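Local coordinates for protein nicastrin (Dictyostelium purpureum, PDB 4R12) that probably serves as an essential subunit of gamma-secretase, the complex that cleaves integral membrane proteins such as Notch receptors within the membrane, at residues D67-D73 with I91-L97; I46-D51 with V157-R162; Q33-S38 with Y136-P142; S20-C24 with I143-D147. One frame throughout, in Å; residues are numbered along the deposited sequence.

Interaction 1 of 4, residues D67-D73 with I91-L97; sequences DIIVVLD and IEGIIVL
Ile68 and Glu92 begin a run of five backbone hydrogen bonds between two parallel strands. Glu92 N gives its hydrogen to Ile68 O at 2.8 Å. Val70 then bonds Gly93 and Ile95, and Leu72 bonds Ile95 and Leu97. The bond from Val70 N to Gly93 O is the most bent of the five, with 143° at the hydrogen.

Ile69 can be followed outward. Its CB lies near Gly93 O. CG2 meets CG1 of Ile95 at 3.9 Å. With CG1 beside the backbone N (chi1 -56°) and a second bend at chi2, CD1 folds back over the neighbouring strand. There it rests 3.5 Å from Gly93 N, where the glycine has no side chain in the way. On the same face Val71 CG1 meets Leu97 CD2 at 3.6 Å, the two side chains crossing at about a right angle. On the other face Val70 CG2 touches Ile91 CD1, and Leu72 CD1 touches Ile94 CG2 at 3.6 Å.

Near the start of the two strands Asp67 OD1 and Glu92 OE2 are 3.3 Å apart. Both are acceptors, so the pair is likely to be unfavourable, and the carboxylate planes stand nearly perpendicular. Glu92 OE1 has a weak hydrogen bond to Asn43. With an alanine at Glu92, Asn43 would probably lose this weak partner and Asp67 CB the packing of the glutamate CG.

The strands belong to the beta-alpha-beta unit 67-72, 79-83, 90-96 of the nicastrin small lobe, with apolar side chains on both faces.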
loop_
_atom_site.group_PDB
_atom_site.type_symbol
_atom_site.label_atom_id
_atom_site.label_comp_id
_atom_site.label_asym_id
_atom_site.label_seq_id
_atom_site.Cartn_x
_atom_site.Cartn_y
_atom_site.Cartn_z
ATOM N N ASP A 67 34.232 10.601 10.695
ATOM C CA ASP A 67 33.050 10.239 9.921
ATOM C C ASP A 67 32.788 8.729 9.907
ATOM O O ASP A 67 33.611 7.953 9.423
ATOM C CB ASP A 67 33.190 10.771 8.492
ATOM C CG ASP A 67 33.418 12.282 8.454
ATOM O OD1 ASP A 67 32.884 12.982 9.346
ATOM O OD2 ASP A 67 34.131 12.764 7.542
ATOM N N ILE A 68 31.637 8.321 10.435
ATOM C CA ILE A 68 31.299 6.900 10.531
ATOM C C ILE A 68 29.972 6.556 9.847
ATOM O O ILE A 68 28.960 7.207 10.105
ATOM C CB ILE A 68 31.219 6.458 12.011
ATOM C CG1 ILE A 68 32.556 6.706 12.718
ATOM C CG2 ILE A 68 30.803 4.989 12.121
ATOM C CD1 ILE A 68 32.509 6.497 14.222
ATOM N N ILE A 69 29.996 5.545 8.973
ATOM C CA ILE A 69 28.785 4.900 8.460
ATOM C C ILE A 69 28.524 3.614 9.243
ATOM O O ILE A 69 29.244 2.626 9.089
ATOM C CB ILE A 69 28.886 4.543 6.964
ATOM C CG1 ILE A 69 29.205 5.781 6.122
ATOM C CG2 ILE A 69 27.588 3.863 6.481
ATOM C CD1 ILE A 69 28.199 6.892 6.285
ATOM N N VAL A 70 27.500 3.633 10.088
ATOM C CA VAL A 70 27.151 2.467 10.891
ATOM C C VAL A 70 26.414 1.424 10.059
ATOM O O VAL A 70 25.423 1.727 9.386
ATOM C CB VAL A 70 26.281 2.855 12.101
ATOM C CG1 VAL A 70 25.886 1.616 12.902
ATOM C CG2 VAL A 70 27.017 3.848 12.988
ATOM N N VAL A 71 26.910 0.193 10.104
ATOM C CA VAL A 71 26.253 -0.941 9.462
ATOM C C VAL A 71 25.516 -1.732 10.532
ATOM O O VAL A 71 26.128 -2.188 11.496
ATOM C CB VAL A 71 27.259 -1.849 8.738
ATOM C CG1 VAL A 71 26.538 -2.987 8.041
ATOM C CG2 VAL A 71 28.078 -1.037 7.742
ATOM N N LEU A 72 24.206 -1.882 10.373
ATOM C CA LEU A 72 23.390 -2.523 11.397
ATOM C C LEU A 72 22.857 -3.883 10.976
ATOM O O LEU A 72 22.173 -3.997 9.963
ATOM C CB LEU A 72 22.198 -1.632 11.768
ATOM C CG LEU A 72 22.456 -0.334 12.529
ATOM C CD1 LEU A 72 21.164 0.459 12.652
ATOM C CD2 LEU A 72 23.018 -0.649 13.896
ATOM N N ASP A 73 23.162 -4.906 11.766
ATOM C CA ASP A 73 22.365 -6.121 11.733
ATOM C C ASP A 73 20.964 -5.675 12.102
ATOM O O ASP A 73 20.796 -4.818 12.979
ATOM C CB ASP A 73 22.880 -7.169 12.717
ATOM C CG ASP A 73 22.054 -8.449 12.695
ATOM O OD1 ASP A 73 20.973 -8.477 13.332
ATOM O OD2 ASP A 73 22.491 -9.419 12.047
ATOM N N ILE A 91 27.874 10.514 13.450
ATOM C CA ILE A 91 27.373 9.466 12.598
ATOM C C ILE A 91 26.968 10.082 11.293
ATOM O O ILE A 91 26.262 11.017 11.279
ATOM C CB ILE A 91 26.169 8.798 13.247
ATOM C CG1 ILE A 91 25.603 7.742 12.337
ATOM C CG2 ILE A 91 25.123 9.830 13.573
ATOM C CD1 ILE A 91 24.808 6.733 13.104
ATOM N N GLU A 92 27.446 9.548 10.203
ATOM C CA GLU A 92 27.221 10.160 8.891
ATOM C C GLU A 92 26.194 9.391 8.056
ATOM O O GLU A 92 25.750 9.849 7.005
ATOM C CB GLU A 92 28.541 10.275 8.131
ATOM C CG GLU A 92 29.530 11.237 8.778
ATOM C CD GLU A 92 29.053 12.684 8.755
ATOM O OE1 GLU A 92 28.110 12.992 7.995
ATOM O OE2 GLU A 92 29.627 13.520 9.498
ATOM N N GLY A 93 25.806 8.222 8.530
ATOM C CA GLY A 93 24.826 7.450 7.796
ATOM C C GLY A 93 24.682 6.073 8.382
ATOM O O GLY A 93 25.505 5.649 9.191
ATOM N N ILE A 94 23.628 5.376 7.975
ATOM C CA ILE A 94 23.398 4.010 8.422
ATOM C C ILE A 94 23.062 3.120 7.232
ATOM O O ILE A 94 22.328 3.529 6.327
ATOM C CB ILE A 94 22.263 3.947 9.471
ATOM C CG1 ILE A 94 22.713 4.617 10.770
ATOM C CG2 ILE A 94 21.838 2.507 9.758
ATOM C CD1 ILE A 94 21.593 4.808 11.763
ATOM N N ILE A 95 23.628 1.917 7.229
ATOM C CA ILE A 95 23.249 0.879 6.282
ATOM C C ILE A 95 22.607 -0.258 7.053
ATOM O O ILE A 95 23.194 -0.783 8.006
ATOM C CB ILE A 95 24.449 0.347 5.492
ATOM C CG1 ILE A 95 25.109 1.482 4.712
ATOM C CG2 ILE A 95 24.020 -0.782 4.565
ATOM C CD1 ILE A 95 26.396 1.078 4.002
ATOM N N VAL A 96 21.395 -0.623 6.654
ATOM C CA VAL A 96 20.681 -1.707 7.320
ATOM C C VAL A 96 20.764 -2.969 6.469
ATOM O O VAL A 96 20.392 -2.978 5.289
ATOM C CB VAL A 96 19.202 -1.339 7.598
ATOM C CG1 VAL A 96 18.449 -2.537 8.211
ATOM C CG2 VAL A 96 19.126 -0.102 8.517
ATOM N N LEU A 97 21.266 -4.033 7.084
ATOM C CA LEU A 97 21.465 -5.303 6.407
ATOM C C LEU A 97 20.162 -6.098 6.361
ATOM O O LEU A 97 19.390 -6.098 7.321
ATOM C CB LEU A 97 22.558 -6.110 7.124
ATOM C CG LEU A 97 23.909 -5.403 7.323
ATOM C CD1 LEU A 97 24.764 -6.193 8.299
ATOM C CD2 LEU A 97 24.640 -5.222 6.000
#

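Interaction 2 of 4, residues I46-D51 with V157-R162; sequences ILYLID and VSKHNR
Asp51 and Arg162 meet in a salt bridge, with NH2 2.9 Å from OD1. The carboxylate oxygen lies in the guanidinium plane, but the nitrogen approaches it from above the carboxylate plane. Lys159 NZ adds a long salt bridge to Asp51 OD2 at 3.7 Å. One carboxylate thus draws two positive groups.

Two hydrogen bonds reach backbone carbonyls. The same Arg162 NH2 bonds Leu49 O at 3.1 Å, and Asn161 ND2 bonds Leu47 O at 2.9 Å. The Asn161 bond uses a carbonyl lone pair and lies close to the amide plane. Asn161 ND2 also bonds Trp169 O, so this amide ties segment 157-162 to strands 43-50 and 169-174. The packing is that of an alpha/beta layer, with helix 148-160 laid against a sheet of the small lobe.

Two waters bridge the segments. One links Leu49 N to Ser158 O, and the other links Leu49 O to Arg162 NE.

Side-chain packing adds to these bonds. Leu49 CB lies 3.1 Å from Ser158 OG, whose hydroxyl bonds Arg155 O. Leu49 CG is anti to its backbone N (chi1 172°), which sends CD2 to Lys159 CB at 3.7 Å and over one face of the flat, charged Arg162 guanidinium. Leu47 CD1 meets Val157 CG2 at 3.9 Å.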
loop_
_atom_site.group_PDB
_atom_site.type_symbol
_atom_site.label_atom_id
_atom_site.label_comp_id
_atom_site.label_asym_id
_atom_site.label_seq_id
_atom_site.Cartn_x
_atom_site.Cartn_y
_atom_site.Cartn_z
ATOM N N ILE A 46 33.785 5.830 7.527
ATOM C CA ILE A 46 34.310 4.490 7.752
ATOM C C ILE A 46 33.161 3.544 8.154
ATOM O O ILE A 46 32.297 3.908 8.955
ATOM C CB ILE A 46 35.414 4.509 8.840
ATOM C CG1 ILE A 46 36.111 3.154 8.952
ATOM C CG2 ILE A 46 34.853 4.944 10.185
ATOM C CD1 ILE A 46 37.077 2.877 7.836
ATOM N N LEU A 47 33.138 2.345 7.580
ATOM C CA LEU A 47 32.113 1.368 7.937
ATOM C C LEU A 47 32.371 0.800 9.329
ATOM O O LEU A 47 33.473 0.343 9.626
ATOM C CB LEU A 47 32.061 0.237 6.909
ATOM C CG LEU A 47 31.627 0.599 5.487
ATOM C CD1 LEU A 47 31.665 -0.624 4.602
ATOM C CD2 LEU A 47 30.240 1.221 5.489
ATOM N N TYR A 48 31.359 0.857 10.190
ATOM C CA TYR A 48 31.450 0.267 11.522
ATOM C C TYR A 48 30.243 -0.636 11.753
ATOM O O TYR A 48 29.106 -0.174 11.694
ATOM C CB TYR A 48 31.516 1.346 12.605
ATOM C CG TYR A 48 31.538 0.788 14.015
ATOM C CD1 TYR A 48 30.358 0.465 14.680
ATOM C CD2 TYR A 48 32.740 0.578 14.682
ATOM C CE1 TYR A 48 30.373 -0.049 15.962
ATOM C CE2 TYR A 48 32.766 0.064 15.968
ATOM C CZ TYR A 48 31.580 -0.248 16.601
ATOM O OH TYR A 48 31.601 -0.759 17.878
ATOM N N LEU A 49 30.499 -1.913 12.037
ATOM C CA LEU A 49 29.433 -2.915 12.152
ATOM C C LEU A 49 28.931 -3.125 13.576
ATOM O O LEU A 49 29.703 -3.422 14.485
ATOM C CB LEU A 49 29.913 -4.254 11.591
ATOM C CG LEU A 49 28.980 -5.451 11.799
ATOM C CD1 LEU A 49 27.695 -5.290 10.991
ATOM C CD2 LEU A 49 29.693 -6.733 11.433
ATOM N N ILE A 50 27.627 -2.964 13.762
ATOM C CA ILE A 50 26.982 -3.368 14.997
ATOM C C ILE A 50 26.149 -4.618 14.723
ATOM O O ILE A 50 25.160 -4.554 13.999
ATOM C CB ILE A 50 26.089 -2.262 15.568
ATOM C CG1 ILE A 50 26.935 -1.051 15.981
ATOM C CG2 ILE A 50 25.296 -2.776 16.759
ATOM C CD1 ILE A 50 26.130 0.037 16.652
ATOM N N ASP A 51 26.567 -5.751 15.286
ATOM C CA ASP A 51 25.878 -7.030 15.070
ATOM C C ASP A 51 25.725 -7.821 16.373
ATOM O O ASP A 51 25.223 -8.944 16.378
ATOM C CB ASP A 51 26.618 -7.870 14.019
ATOM C CG ASP A 51 28.000 -8.323 14.482
ATOM O OD1 ASP A 51 28.493 -7.835 15.522
ATOM O OD2 ASP A 51 28.606 -9.169 13.790
ATOM N N VAL A 157 32.957 -6.903 4.822
ATOM C CA VAL A 157 33.943 -5.835 4.895
ATOM C C VAL A 157 33.838 -4.945 6.111
ATOM O O VAL A 157 34.824 -4.519 6.654
ATOM C CB VAL A 157 33.925 -4.974 3.654
ATOM C CG1 VAL A 157 34.187 -5.821 2.436
ATOM C CG2 VAL A 157 32.608 -4.269 3.543
ATOM N N SER A 158 32.608 -4.683 6.538
ATOM C CA SER A 158 32.365 -3.866 7.721
ATOM C C SER A 158 32.892 -4.553 8.976
ATOM O O SER A 158 33.231 -3.896 9.960
ATOM C CB SER A 158 30.872 -3.568 7.870
ATOM O OG SER A 158 30.213 -4.607 8.574
ATOM N N LYS A 159 32.960 -5.881 8.936
ATOM C CA LYS A 159 33.444 -6.639 10.045
ATOM C C LYS A 159 34.956 -6.682 10.002
ATOM O O LYS A 159 35.587 -6.708 11.008
ATOM C CB LYS A 159 32.867 -8.049 9.992
ATOM C CG LYS A 159 33.056 -8.852 11.252
ATOM C CD LYS A 159 32.132 -10.048 11.317
ATOM C CE LYS A 159 32.296 -10.761 12.642
ATOM N NZ LYS A 159 31.191 -11.706 12.972
ATOM N N HIS A 160 35.501 -6.682 8.804
ATOM C CA HIS A 160 36.942 -6.759 8.572
ATOM C C HIS A 160 37.650 -5.508 9.096
ATOM O O HIS A 160 38.836 -5.546 9.421
ATOM C CB HIS A 160 37.224 -6.954 7.080
ATOM C CG HIS A 160 38.681 -6.979 6.730
ATOM N ND1 HIS A 160 39.617 -7.672 7.470
ATOM C CD2 HIS A 160 39.361 -6.405 5.708
ATOM C CE1 HIS A 160 40.810 -7.518 6.923
ATOM N NE2 HIS A 160 40.682 -6.754 5.852
ATOM N N ASN A 161 36.909 -4.407 9.185
ATOM C CA ASN A 161 37.436 -3.154 9.724
ATOM C C ASN A 161 37.795 -3.235 11.206
ATOM O O ASN A 161 38.410 -2.317 11.755
ATOM C CB ASN A 161 36.425 -2.023 9.524
ATOM C CG ASN A 161 36.471 -1.435 8.132
ATOM O OD1 ASN A 161 37.218 -1.902 7.269
ATOM N ND2 ASN A 161 35.662 -0.402 7.902
ATOM N N ARG A 162 37.393 -4.300 11.850
ATOM C CA ARG A 162 37.547 -4.369 13.270
ATOM C C ARG A 162 38.975 -4.601 13.666
ATOM O O ARG A 162 39.313 -4.445 14.830
ATOM C CB ARG A 162 36.701 -5.475 13.840
ATOM C CG ARG A 162 35.269 -5.099 14.033
ATOM C CD ARG A 162 34.422 -6.309 14.289
ATOM N NE ARG A 162 33.039 -5.931 14.467
ATOM C CZ ARG A 162 32.064 -6.759 14.786
ATOM N NH1 ARG A 162 32.299 -8.033 14.975
ATOM N NH2 ARG A 162 30.857 -6.296 14.925
HETATM O O HOH W 1 33.272 -2.814 12.241
HETATM O O HOH W 2 32.629 -3.404 14.466
#

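Interaction 3 of 4, residues Q33-S38 with Y136-P142; sequences QFGCSS and YFSFPFP
Phe34 and Tyr136 lie side by side in an edge-to-face (T-shaped) pair. Tyr136 CD1 sits over the centre of the Phe34 ring. The ring centroids are 5.1 Å apart and the planes are turned by 71°. Phe34 places CG between its backbone N and carbonyl carbon. This torsion (chi1 62°) sets the ring beside Tyr136, its face toward the edge of that ring.

Cys36 SG lies beside its own backbone N and meets Phe139 CD1 at 3.6 Å. The sulfur approaches this ring obliquely. It is held there by the disulfide to Cys24. Ser38 CB packs on Pro142 CG at 3.8 Å, while its OG bonds Ser175 N. The extended chain of Gln33 passes Ser138 OG with CG, and its OE1 bonds Ile181 N.

Gly35 N bonds Phe137 O at 2.8 Å, and Phe139 N bonds Gly35 O at the same length, a short parallel pairing. At the backbone angles of Gly35 a CB would be jammed against the preceding carbonyl, which favours a glycine where the chain turns a corner.

With only two backbone bonds crossing, the segments probably depend on side-chain packing, on Lys26 NZ, which bonds both Gly35 O and Ser138 OG, and on the disulfide that ties Cys36 to Cys24 of strand 21-29.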
loop_
_atom_site.group_PDB
_atom_site.type_symbol
_atom_site.label_atom_id
_atom_site.label_comp_id
_atom_site.label_asym_id
_atom_site.label_seq_id
_atom_site.Cartn_x
_atom_site.Cartn_y
_atom_site.Cartn_z
ATOM N N GLN A 33 8.432 17.202 9.631
ATOM C CA GLN A 33 9.032 16.339 8.633
ATOM C C GLN A 33 9.455 15.062 9.314
ATOM O O GLN A 33 9.679 15.041 10.541
ATOM C CB GLN A 33 10.235 17.033 7.974
ATOM C CG GLN A 33 11.380 17.310 8.949
ATOM C CD GLN A 33 12.476 18.195 8.373
ATOM O OE1 GLN A 33 12.483 18.513 7.182
ATOM N NE2 GLN A 33 13.406 18.608 9.228
ATOM N N PHE A 34 9.544 13.987 8.535
ATOM C CA PHE A 34 10.107 12.744 9.034
ATOM C C PHE A 34 10.821 12.019 7.908
ATOM O O PHE A 34 10.754 12.432 6.747
ATOM C CB PHE A 34 9.024 11.854 9.686
ATOM C CG PHE A 34 7.915 11.409 8.751
ATOM C CD1 PHE A 34 6.753 12.163 8.614
ATOM C CD2 PHE A 34 8.005 10.203 8.064
ATOM C CE1 PHE A 34 5.708 11.727 7.778
ATOM C CE2 PHE A 34 6.970 9.765 7.219
ATOM C CZ PHE A 34 5.821 10.538 7.083
ATOM N N GLY A 35 11.546 10.965 8.257
ATOM C CA GLY A 35 12.390 10.306 7.283
ATOM C C GLY A 35 13.759 10.956 7.223
ATOM O O GLY A 35 14.153 11.714 8.124
ATOM N N CYS A 36 14.482 10.686 6.145
ATOM C CA CYS A 36 15.912 10.948 6.109
ATOM C C CYS A 36 16.337 11.702 4.856
ATOM O O CYS A 36 15.618 11.746 3.860
ATOM C CB CYS A 36 16.693 9.632 6.169
ATOM S SG CYS A 36 15.955 8.323 7.177
ATOM N N SER A 37 17.536 12.261 4.922
ATOM C CA SER A 37 18.180 12.850 3.768
ATOM C C SER A 37 19.682 12.805 3.971
ATOM O O SER A 37 20.157 12.829 5.102
ATOM C CB SER A 37 17.720 14.294 3.558
ATOM O OG SER A 37 18.398 14.879 2.460
ATOM N N SER A 38 20.429 12.720 2.879
ATOM C CA SER A 38 21.854 12.985 2.966
ATOM C C SER A 38 22.071 14.491 2.937
ATOM O O SER A 38 21.162 15.260 2.599
ATOM C CB SER A 38 22.617 12.313 1.819
ATOM O OG SER A 38 22.282 12.905 0.580
ATOM N N TYR A 136 8.451 7.723 11.909
ATOM C CA TYR A 136 8.050 9.125 12.007
ATOM C C TYR A 136 9.028 9.989 12.779
ATOM O O TYR A 136 8.637 10.943 13.418
ATOM C CB TYR A 136 6.653 9.210 12.630
ATOM C CG TYR A 136 5.701 8.352 11.850
ATOM C CD1 TYR A 136 5.378 8.679 10.538
ATOM C CD2 TYR A 136 5.158 7.191 12.393
ATOM C CE1 TYR A 136 4.534 7.894 9.791
ATOM C CE2 TYR A 136 4.306 6.395 11.649
ATOM C CZ TYR A 136 3.999 6.754 10.344
ATOM O OH TYR A 136 3.155 5.981 9.569
ATOM N N PHE A 137 10.309 9.657 12.699
ATOM C CA PHE A 137 11.365 10.515 13.230
ATOM C C PHE A 137 12.092 11.220 12.093
ATOM O O PHE A 137 12.121 10.727 10.960
ATOM C CB PHE A 137 12.349 9.702 14.061
ATOM C CG PHE A 137 11.821 9.319 15.410
ATOM C CD1 PHE A 137 10.990 8.218 15.557
ATOM C CD2 PHE A 137 12.139 10.079 16.532
ATOM C CE1 PHE A 137 10.487 7.874 16.816
ATOM C CE2 PHE A 137 11.646 9.738 17.788
ATOM C CZ PHE A 137 10.822 8.635 17.930
ATOM N N SER A 138 12.683 12.370 12.394
ATOM C CA SER A 138 13.406 13.146 11.400
ATOM C C SER A 138 14.910 12.940 11.520
ATOM O O SER A 138 15.532 13.394 12.479
ATOM C CB SER A 138 13.075 14.639 11.532
ATOM O OG SER A 138 13.769 15.379 10.545
ATOM N N PHE A 139 15.488 12.257 10.538
ATOM C CA PHE A 139 16.912 11.937 10.544
ATOM C C PHE A 139 17.697 12.911 9.667
ATOM O O PHE A 139 17.338 13.120 8.510
ATOM C CB PHE A 139 17.144 10.500 10.048
ATOM C CG PHE A 139 16.436 9.459 10.858
ATOM C CD1 PHE A 139 15.131 9.088 10.553
ATOM C CD2 PHE A 139 17.065 8.853 11.930
ATOM C CE1 PHE A 139 14.470 8.134 11.304
ATOM C CE2 PHE A 139 16.410 7.889 12.681
ATOM C CZ PHE A 139 15.117 7.533 12.367
ATOM N N PRO A 140 18.770 13.511 10.219
ATOM C CA PRO A 140 19.636 14.439 9.480
ATOM C C PRO A 140 20.771 13.756 8.707
ATOM O O PRO A 140 21.679 14.437 8.200
ATOM C CB PRO A 140 20.207 15.331 10.588
ATOM C CG PRO A 140 20.291 14.413 11.758
ATOM C CD PRO A 140 19.080 13.504 11.660
ATOM N N PHE A 141 20.726 12.431 8.631
ATOM C CA PHE A 141 21.722 11.651 7.910
ATOM C C PHE A 141 20.986 10.590 7.106
ATOM O O PHE A 141 19.861 10.233 7.459
ATOM C CB PHE A 141 22.732 11.005 8.874
ATOM C CG PHE A 141 22.100 10.204 9.990
ATOM C CD1 PHE A 141 21.642 8.907 9.772
ATOM C CD2 PHE A 141 21.984 10.739 11.265
ATOM C CE1 PHE A 141 21.067 8.180 10.804
ATOM C CE2 PHE A 141 21.419 10.009 12.299
ATOM C CZ PHE A 141 20.961 8.731 12.070
ATOM N N PRO A 142 21.606 10.084 6.030
ATOM C CA PRO A 142 20.880 9.110 5.209
ATOM C C PRO A 142 20.879 7.707 5.817
ATOM O O PRO A 142 21.819 7.310 6.523
ATOM C CB PRO A 142 21.647 9.136 3.890
ATOM C CG PRO A 142 23.050 9.478 4.296
ATOM C CD PRO A 142 22.927 10.410 5.464
#

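Interaction 4 of 4, residues S20-C24 with I143-D147; sequences SSYPC and IFAID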
loop_
_atom_site.group_PDB
_atom_site.type_symbol
_atom_site.label_atom_id
_atom_site.label_comp_id
_atom_site.label_asym_id
_atom_site.label_seq_id
_atom_site.Cartn_x
_atom_site.Cartn_y
_atom_site.Cartn_z
ATOM N N SER A 20 21.216 -2.328 -5.917
ATOM C CA SER A 20 20.032 -2.712 -5.178
ATOM C C SER A 20 20.103 -2.129 -3.787
ATOM O O SER A 20 20.350 -2.840 -2.829
ATOM C CB SER A 20 19.888 -4.207 -5.115
ATOM O OG SER A 20 20.072 -4.773 -6.387
ATOM N N SER A 21 19.909 -0.818 -3.713
ATOM C CA SER A 21 19.828 -0.096 -2.443
ATOM C C SER A 21 18.472 0.598 -2.288
ATOM O O SER A 21 17.866 1.046 -3.273
ATOM C CB SER A 21 20.953 0.934 -2.328
ATOM O OG SER A 21 20.656 2.094 -3.083
ATOM N N TYR A 22 18.012 0.698 -1.039
ATOM C CA TYR A 22 16.662 1.153 -0.755
ATOM C C TYR A 22 16.703 2.271 0.285
ATOM O O TYR A 22 16.849 2.019 1.476
ATOM C CB TYR A 22 15.801 -0.011 -0.265
ATOM C CG TYR A 22 15.966 -1.283 -1.081
ATOM C CD1 TYR A 22 15.389 -1.407 -2.335
ATOM C CD2 TYR A 22 16.695 -2.362 -0.588
ATOM C CE1 TYR A 22 15.549 -2.572 -3.095
ATOM C CE2 TYR A 22 16.854 -3.527 -1.336
ATOM C CZ TYR A 22 16.277 -3.624 -2.587
ATOM O OH TYR A 22 16.415 -4.786 -3.333
ATOM N N PRO A 23 16.577 3.515 -0.177
ATOM C CA PRO A 23 16.781 4.675 0.701
ATOM C C PRO A 23 15.587 4.979 1.602
ATOM O O PRO A 23 14.428 4.705 1.259
ATOM C CB PRO A 23 17.004 5.819 -0.287
ATOM C CG PRO A 23 16.195 5.418 -1.496
ATOM C CD PRO A 23 16.270 3.904 -1.568
ATOM N N CYS A 24 15.897 5.539 2.764
ATOM C CA CYS A 24 14.937 6.266 3.566
ATOM C C CYS A 24 14.771 7.661 2.960
ATOM O O CYS A 24 15.760 8.346 2.722
ATOM C CB CYS A 24 15.425 6.353 5.016
ATOM S SG CYS A 24 14.453 7.442 6.063
ATOM N N ILE A 143 19.806 6.970 5.551
ATOM C CA ILE A 143 19.721 5.574 5.932
ATOM C C ILE A 143 19.320 4.764 4.695
ATOM O O ILE A 143 18.327 5.081 4.030
ATOM C CB ILE A 143 18.705 5.338 7.090
ATOM C CG1 ILE A 143 18.981 6.305 8.250
ATOM C CG2 ILE A 143 18.770 3.893 7.583
ATOM C CD1 ILE A 143 18.085 6.083 9.479
ATOM N N PHE A 144 20.126 3.759 4.364
ATOM C CA PHE A 144 19.802 2.824 3.279
ATOM C C PHE A 144 19.672 1.401 3.791
ATOM O O PHE A 144 20.485 0.955 4.611
ATOM C CB PHE A 144 20.890 2.803 2.191
ATOM C CG PHE A 144 20.943 4.025 1.309
ATOM C CD1 PHE A 144 20.973 5.296 1.839
ATOM C CD2 PHE A 144 21.055 3.885 -0.064
ATOM C CE1 PHE A 144 21.073 6.414 1.014
ATOM C CE2 PHE A 144 21.156 5.000 -0.892
ATOM C CZ PHE A 144 21.163 6.265 -0.346
ATOM N N ALA A 145 18.694 0.666 3.264
ATOM C CA ALA A 145 18.748 -0.778 3.311
ATOM C C ALA A 145 19.373 -1.277 2.005
ATOM O O ALA A 145 19.406 -0.552 1.005
ATOM C CB ALA A 145 17.355 -1.384 3.510
ATOM N N ILE A 146 19.870 -2.508 2.021
ATOM C CA ILE A 146 20.481 -3.109 0.841
ATOM C C ILE A 146 19.987 -4.542 0.726
ATOM O O ILE A 146 19.576 -5.134 1.726
ATOM C CB ILE A 146 22.025 -3.085 0.901
ATOM C CG1 ILE A 146 22.515 -3.433 2.310
ATOM C CG2 ILE A 146 22.561 -1.710 0.467
ATOM C CD1 ILE A 146 24.009 -3.583 2.406
ATOM N N ASP A 147 20.030 -5.102 -0.482
ATOM C CA ASP A 147 19.458 -6.429 -0.699
ATOM C C ASP A 147 20.295 -7.518 -0.042
ATOM O O ASP A 147 21.325 -7.252 0.576
ATOM C CB ASP A 147 19.266 -6.721 -2.198
ATOM C CG ASP A 147 20.577 -6.998 -2.943
ATOM O OD1 ASP A 147 21.664 -7.046 -2.340
ATOM O OD2 ASP A 147 20.508 -7.196 -4.169
HETATM O O HOH W 3 18.493 8.320 3.149
#
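Tyr22 and Ala145 form a hydrogen-bonded pair of two antiparallel strands. Tyr22 N bonds Ala145 O at 2.8 Å, and Ala145 N bonds Tyr22 O at 2.9 Å. Cys24 N bonds Ile143 O at 2.8 Å, while the bond from Asp147 N to Ser20 O is longer, at 3.3 Å. Beyond the Cys24-Ile143 bond a water joins Cys24 O to Ile143 N.

Strand 143-146 also pairs in parallel with strand 90-96. It thus joins the parallel strands of the small lobe to strand 21-29, and the pairing is mixed. Asp147 follows as the N-cap of helix 148-160, with OD1 bonded to Thr150 OG1.

Aromatic contacts lie on both faces. Pro23 CB stands over the centre of the Phe144 ring, 4.2 Å from its centroid and only 9° off the normal, a CH-pi contact. Ser21 OG comes to the edge of the same ring, 3.5 Å from CD2.

On the other face the Tyr22 ring runs along strand 143-146. With CG beside the backbone N (chi1 -45°), CD2 passes Ala145 CB at 4.3 Å and OH reaches Asp147 CB at 3.6 Å. A serine in place of Tyr22 would probably leave Ala145 and the CB of Asp147 without this ring beside them.

Among the aliphatic contacts, Cys24 CB meets Ile143 CB, and Ser21 CB lies near Ile146 CG2.

Overall arrangement
The four contacts fall within one part of the chain, on the same side of its centre. Strand order runs 43-50, 67-72, 90-96, 143-146, 21-29, so interactions 2, 1 and 4 follow one another across the sheet. Centres are about 9 Å apart for interactions 1 and 2, and about 11 Å for 1 and 4. Interaction 3 lies about 14 Å from both 1 and 4, and the Cys24-Cys36 disulfide ties it to interaction 4. Along the chain, interaction 1 is nested inside the loops closed by the other three. Interaction 2 alternates with 3 and 4. Early and late segments of the small lobe are thereby woven into one alpha/beta unit.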